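Local coordinates for protein nucleoporin NUP170 (Chaetomium thermophilum, PDB 5HAX) that probably serves as a structural scaffold nucleoporin of the nuclear pore complex, pairing a beta-propeller-like domain with a helical C-terminal region, at residues F277-F287 / Q343-P351. Sequence-based numbering, arbitrary orientation.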
loop_
_atom_site.group_PDB
_atom_site.type_symbol
_atom_site.label_atom_id
_atom_site.label_comp_id
_atom_site.label_asym_id
_atom_site.label_seq_id
_atom_site.Cartn_x
_atom_site.Cartn_y
_atom_site.Cartn_z
ATOM N N PHE A 277 -19.221 -16.491 -15.926
ATOM C CA PHE A 277 -18.908 -17.538 -14.961
ATOM C C PHE A 277 -19.288 -18.915 -15.492
ATOM O O PHE A 277 -18.570 -19.896 -15.264
ATOM C CB PHE A 277 -19.631 -17.240 -13.647
ATOM C CG PHE A 277 -19.297 -18.187 -12.535
ATOM C CD1 PHE A 277 -17.996 -18.314 -12.081
ATOM C CD2 PHE A 277 -20.291 -18.930 -11.924
ATOM C CE1 PHE A 277 -17.691 -19.180 -11.049
ATOM C CE2 PHE A 277 -19.994 -19.795 -10.890
ATOM C CZ PHE A 277 -18.689 -19.919 -10.453
ATOM N N ALA A 278 -20.410 -19.007 -16.210
ATOM C CA ALA A 278 -20.848 -20.295 -16.736
ATOM C C ALA A 278 -19.922 -20.797 -17.835
ATOM O O ALA A 278 -19.768 -22.012 -18.004
ATOM C CB ALA A 278 -22.281 -20.190 -17.260
ATOM N N HIS A 279 -19.301 -19.888 -18.587
ATOM C CA HIS A 279 -18.356 -20.269 -19.627
ATOM C C HIS A 279 -17.009 -20.706 -19.068
ATOM O O HIS A 279 -16.193 -21.249 -19.820
ATOM C CB HIS A 279 -18.152 -19.106 -20.603
ATOM C CG HIS A 279 -19.387 -18.733 -21.363
ATOM N ND1 HIS A 279 -19.392 -17.772 -22.352
ATOM C CD2 HIS A 279 -20.659 -19.191 -21.280
ATOM C CE1 HIS A 279 -20.612 -17.654 -22.844
ATOM N NE2 HIS A 279 -21.400 -18.504 -22.211
ATOM N N MET A 280 -16.757 -20.483 -17.781
ATOM C CA MET A 280 -15.531 -20.947 -17.156
ATOM C C MET A 280 -15.597 -22.453 -16.924
ATOM O O MET A 280 -16.672 -23.061 -16.905
ATOM C CB MET A 280 -15.292 -20.219 -15.833
ATOM C CG MET A 280 -15.226 -18.706 -15.969
ATOM S SD MET A 280 -15.020 -17.856 -14.392
ATOM C CE MET A 280 -13.323 -18.273 -14.008
ATOM N N ALA A 281 -14.421 -23.056 -16.747
ATOM C CA ALA A 281 -14.354 -24.503 -16.562
ATOM C C ALA A 281 -15.028 -24.931 -15.265
ATOM O O ALA A 281 -15.674 -25.984 -15.215
ATOM C CB ALA A 281 -12.899 -24.966 -16.585
ATOM N N ASP A 282 -14.898 -24.127 -14.210
ATOM C CA ASP A 282 -15.397 -24.472 -12.882
ATOM C C ASP A 282 -16.542 -23.533 -12.517
ATOM O O ASP A 282 -16.314 -22.360 -12.204
ATOM C CB ASP A 282 -14.275 -24.389 -11.848
ATOM C CG ASP A 282 -13.018 -25.113 -12.292
ATOM O OD1 ASP A 282 -12.085 -24.438 -12.779
ATOM O OD2 ASP A 282 -12.963 -26.353 -12.156
ATOM N N SER A 283 -17.765 -24.049 -12.561
ATOM C CA SER A 283 -18.936 -23.358 -12.041
ATOM C C SER A 283 -19.212 -23.835 -10.620
ATOM O O SER A 283 -18.779 -24.915 -10.211
ATOM C CB SER A 283 -20.153 -23.599 -12.937
ATOM O OG SER A 283 -19.975 -22.989 -14.205
ATOM N N SER A 284 -19.940 -23.015 -9.863
ATOM C CA SER A 284 -20.050 -23.231 -8.428
ATOM C C SER A 284 -21.404 -22.755 -7.930
ATOM O O SER A 284 -21.935 -21.761 -8.440
ATOM C CB SER A 284 -18.935 -22.492 -7.674
ATOM O OG SER A 284 -19.183 -22.470 -6.280
ATOM N N PRO A 285 -21.978 -23.429 -6.928
ATOM C CA PRO A 285 -23.208 -22.927 -6.302
ATOM C C PRO A 285 -22.987 -21.726 -5.399
ATOM O O PRO A 285 -23.961 -21.217 -4.832
ATOM C CB PRO A 285 -23.699 -24.136 -5.495
ATOM C CG PRO A 285 -22.455 -24.866 -5.142
ATOM C CD PRO A 285 -21.524 -24.689 -6.311
ATOM N N LEU A 286 -21.743 -21.268 -5.234
ATOM C CA LEU A 286 -21.468 -20.063 -4.464
ATOM C C LEU A 286 -21.765 -18.787 -5.243
ATOM O O LEU A 286 -21.736 -17.703 -4.653
ATOM C CB LEU A 286 -20.004 -20.053 -4.007
ATOM C CG LEU A 286 -19.564 -21.179 -3.065
ATOM C CD1 LEU A 286 -18.075 -21.063 -2.754
ATOM C CD2 LEU A 286 -20.374 -21.174 -1.777
ATOM N N PHE A 287 -22.054 -18.888 -6.541
ATOM C CA PHE A 287 -22.350 -17.720 -7.368
ATOM C C PHE A 287 -23.517 -18.060 -8.287
ATOM O O PHE A 287 -23.342 -18.784 -9.272
ATOM C CB PHE A 287 -21.124 -17.294 -8.177
ATOM C CG PHE A 287 -21.300 -15.993 -8.914
ATOM C CD1 PHE A 287 -22.111 -14.988 -8.406
ATOM C CD2 PHE A 287 -20.655 -15.778 -10.120
ATOM C CE1 PHE A 287 -22.271 -13.797 -9.085
ATOM C CE2 PHE A 287 -20.812 -14.587 -10.803
ATOM C CZ PHE A 287 -21.620 -13.596 -10.285
ATOM N N GLN A 343 -15.191 -8.175 -18.526
ATOM C CA GLN A 343 -15.426 -9.613 -18.502
ATOM C C GLN A 343 -14.872 -10.220 -17.223
ATOM O O GLN A 343 -13.749 -9.908 -16.811
ATOM C CB GLN A 343 -14.782 -10.289 -19.719
ATOM C CG GLN A 343 -15.001 -11.790 -19.786
ATOM C CD GLN A 343 -14.360 -12.413 -21.010
ATOM O OE1 GLN A 343 -13.947 -11.712 -21.934
ATOM N NE2 GLN A 343 -14.271 -13.738 -21.021
ATOM N N LEU A 344 -15.662 -11.096 -16.606
ATOM C CA LEU A 344 -15.182 -11.877 -15.474
ATOM C C LEU A 344 -14.218 -12.949 -15.971
ATOM O O LEU A 344 -14.610 -13.846 -16.724
ATOM C CB LEU A 344 -16.351 -12.507 -14.722
ATOM C CG LEU A 344 -15.971 -13.534 -13.650
ATOM C CD1 LEU A 344 -14.948 -12.962 -12.680
ATOM C CD2 LEU A 344 -17.207 -14.008 -12.902
ATOM N N GLN A 345 -12.961 -12.855 -15.545
ATOM C CA GLN A 345 -11.884 -13.715 -16.025
ATOM C C GLN A 345 -11.421 -14.742 -15.006
ATOM O O GLN A 345 -11.180 -15.895 -15.370
ATOM C CB GLN A 345 -10.678 -12.859 -16.435
ATOM C CG GLN A 345 -10.906 -11.974 -17.651
ATOM C CD GLN A 345 -10.819 -12.739 -18.957
ATOM O OE1 GLN A 345 -10.876 -13.968 -18.976
ATOM N NE2 GLN A 345 -10.670 -12.013 -20.058
ATOM N N PHE A 346 -11.286 -14.352 -13.739
ATOM C CA PHE A 346 -10.654 -15.181 -12.723
ATOM C C PHE A 346 -11.423 -15.068 -11.415
ATOM O O PHE A 346 -11.909 -13.988 -11.068
ATOM C CB PHE A 346 -9.191 -14.761 -12.523
ATOM C CG PHE A 346 -8.523 -15.429 -11.362
ATOM C CD1 PHE A 346 -8.439 -14.791 -10.136
ATOM C CD2 PHE A 346 -7.976 -16.691 -11.494
ATOM C CE1 PHE A 346 -7.825 -15.403 -9.064
ATOM C CE2 PHE A 346 -7.360 -17.310 -10.427
ATOM C CZ PHE A 346 -7.285 -16.667 -9.209
ATOM N N VAL A 347 -11.524 -16.183 -10.690
ATOM C CA VAL A 347 -12.240 -16.240 -9.418
ATOM C C VAL A 347 -11.324 -16.855 -8.370
ATOM O O VAL A 347 -10.774 -17.942 -8.580
ATOM C CB VAL A 347 -13.540 -17.064 -9.524
ATOM C CG1 VAL A 347 -14.261 -17.095 -8.178
ATOM C CG2 VAL A 347 -14.449 -16.504 -10.606
ATOM N N LYS A 348 -11.179 -16.170 -7.234
ATOM C CA LYS A 348 -10.549 -16.741 -6.049
ATOM C C LYS A 348 -11.655 -17.176 -5.094
ATOM O O LYS A 348 -12.372 -16.336 -4.539
ATOM C CB LYS A 348 -9.604 -15.742 -5.382
ATOM C CG LYS A 348 -8.743 -16.350 -4.270
ATOM C CD LYS A 348 -7.740 -17.372 -4.818
ATOM C CE LYS A 348 -7.161 -18.263 -3.726
ATOM N NZ LYS A 348 -5.993 -17.652 -3.038
ATOM N N PHE A 349 -11.795 -18.487 -4.911
ATOM C CA PHE A 349 -12.829 -19.024 -4.044
ATOM C C PHE A 349 -12.400 -18.970 -2.579
ATOM O O PHE A 349 -11.211 -18.865 -2.271
ATOM C CB PHE A 349 -13.158 -20.460 -4.442
ATOM C CG PHE A 349 -13.962 -20.566 -5.710
ATOM C CD1 PHE A 349 -15.334 -20.380 -5.694
ATOM C CD2 PHE A 349 -13.345 -20.855 -6.916
ATOM C CE1 PHE A 349 -16.076 -20.479 -6.856
ATOM C CE2 PHE A 349 -14.083 -20.955 -8.082
ATOM C CZ PHE A 349 -15.450 -20.765 -8.050
ATOM N N PRO A 350 -13.356 -19.051 -1.656
ATOM C CA PRO A 350 -13.047 -18.847 -0.233
ATOM C C PRO A 350 -12.192 -19.965 0.335
ATOM O O PRO A 350 -12.190 -21.092 -0.186
ATOM C CB PRO A 350 -14.432 -18.833 0.435
ATOM C CG PRO A 350 -15.406 -18.605 -0.653
ATOM C CD PRO A 350 -14.804 -19.177 -1.892
ATOM N N PRO A 351 -11.485 -19.704 1.432
ATOM C CA PRO A 351 -10.816 -20.783 2.163
ATOM C C PRO A 351 -11.840 -21.661 2.867
ATOM O O PRO A 351 -13.020 -21.326 2.965
ATOM C CB PRO A 351 -9.944 -20.030 3.166
ATOM C CG PRO A 351 -10.761 -18.808 3.474
ATOM C CD PRO A 351 -11.434 -18.431 2.174
#
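Phe277 and Leu344 mark where the backbones come nearest, 6.8 Å between their CA atoms, and no hydrogen bond joins 277-287 to 343-351, although Asp276 OD1, just before Phe277 in helix 270-279, accepts the N-H of Leu344. Within the two segments, cohesion comes from apolar side chains, a principle worked out here around two phenylalanines. Phe277 has CG anti to its own N (chi1 -175°) and reaches in from the helix; Phe349 comes from the opposite direction, its CZ meeting Phe277 CE1 at 4.1 Å, near the Phe277 ring plane at its edge. Ser284 O also lies in plane at this ring's edge, while Phe287 CD2 lies above one face, offset toward the rim. Ser284 CB packs 3.6 Å from Phe349 CE1, and its OG accepts the N-H of Leu286 nearly straight (167°) in an ST turn, with the backbone O of Lys372 as a further partner. Val347 CG1 lies over the centre of one face of Phe349. Replacing Phe349 by an alanine would probably open a gap between Phe277, Ser284 and Leu286. Farther along, Leu286 and Pro350 meet tip to tip, CD1 to CD 3.9 Å. At the other end, the Met280 chain bends at chi3 (72°), bringing CE to 3.5 Å from Gln345 O and against Val347 CG2. Here Gln345 and Phe346 form a classic beta bulge opposite Phe320. A helix and loop thus link the last strand of one sheet, 263-268, to edge strand 293-298 of the next and pack on a face of that second sheet, consistent with the Nup133 N-terminal-like beta-propeller family.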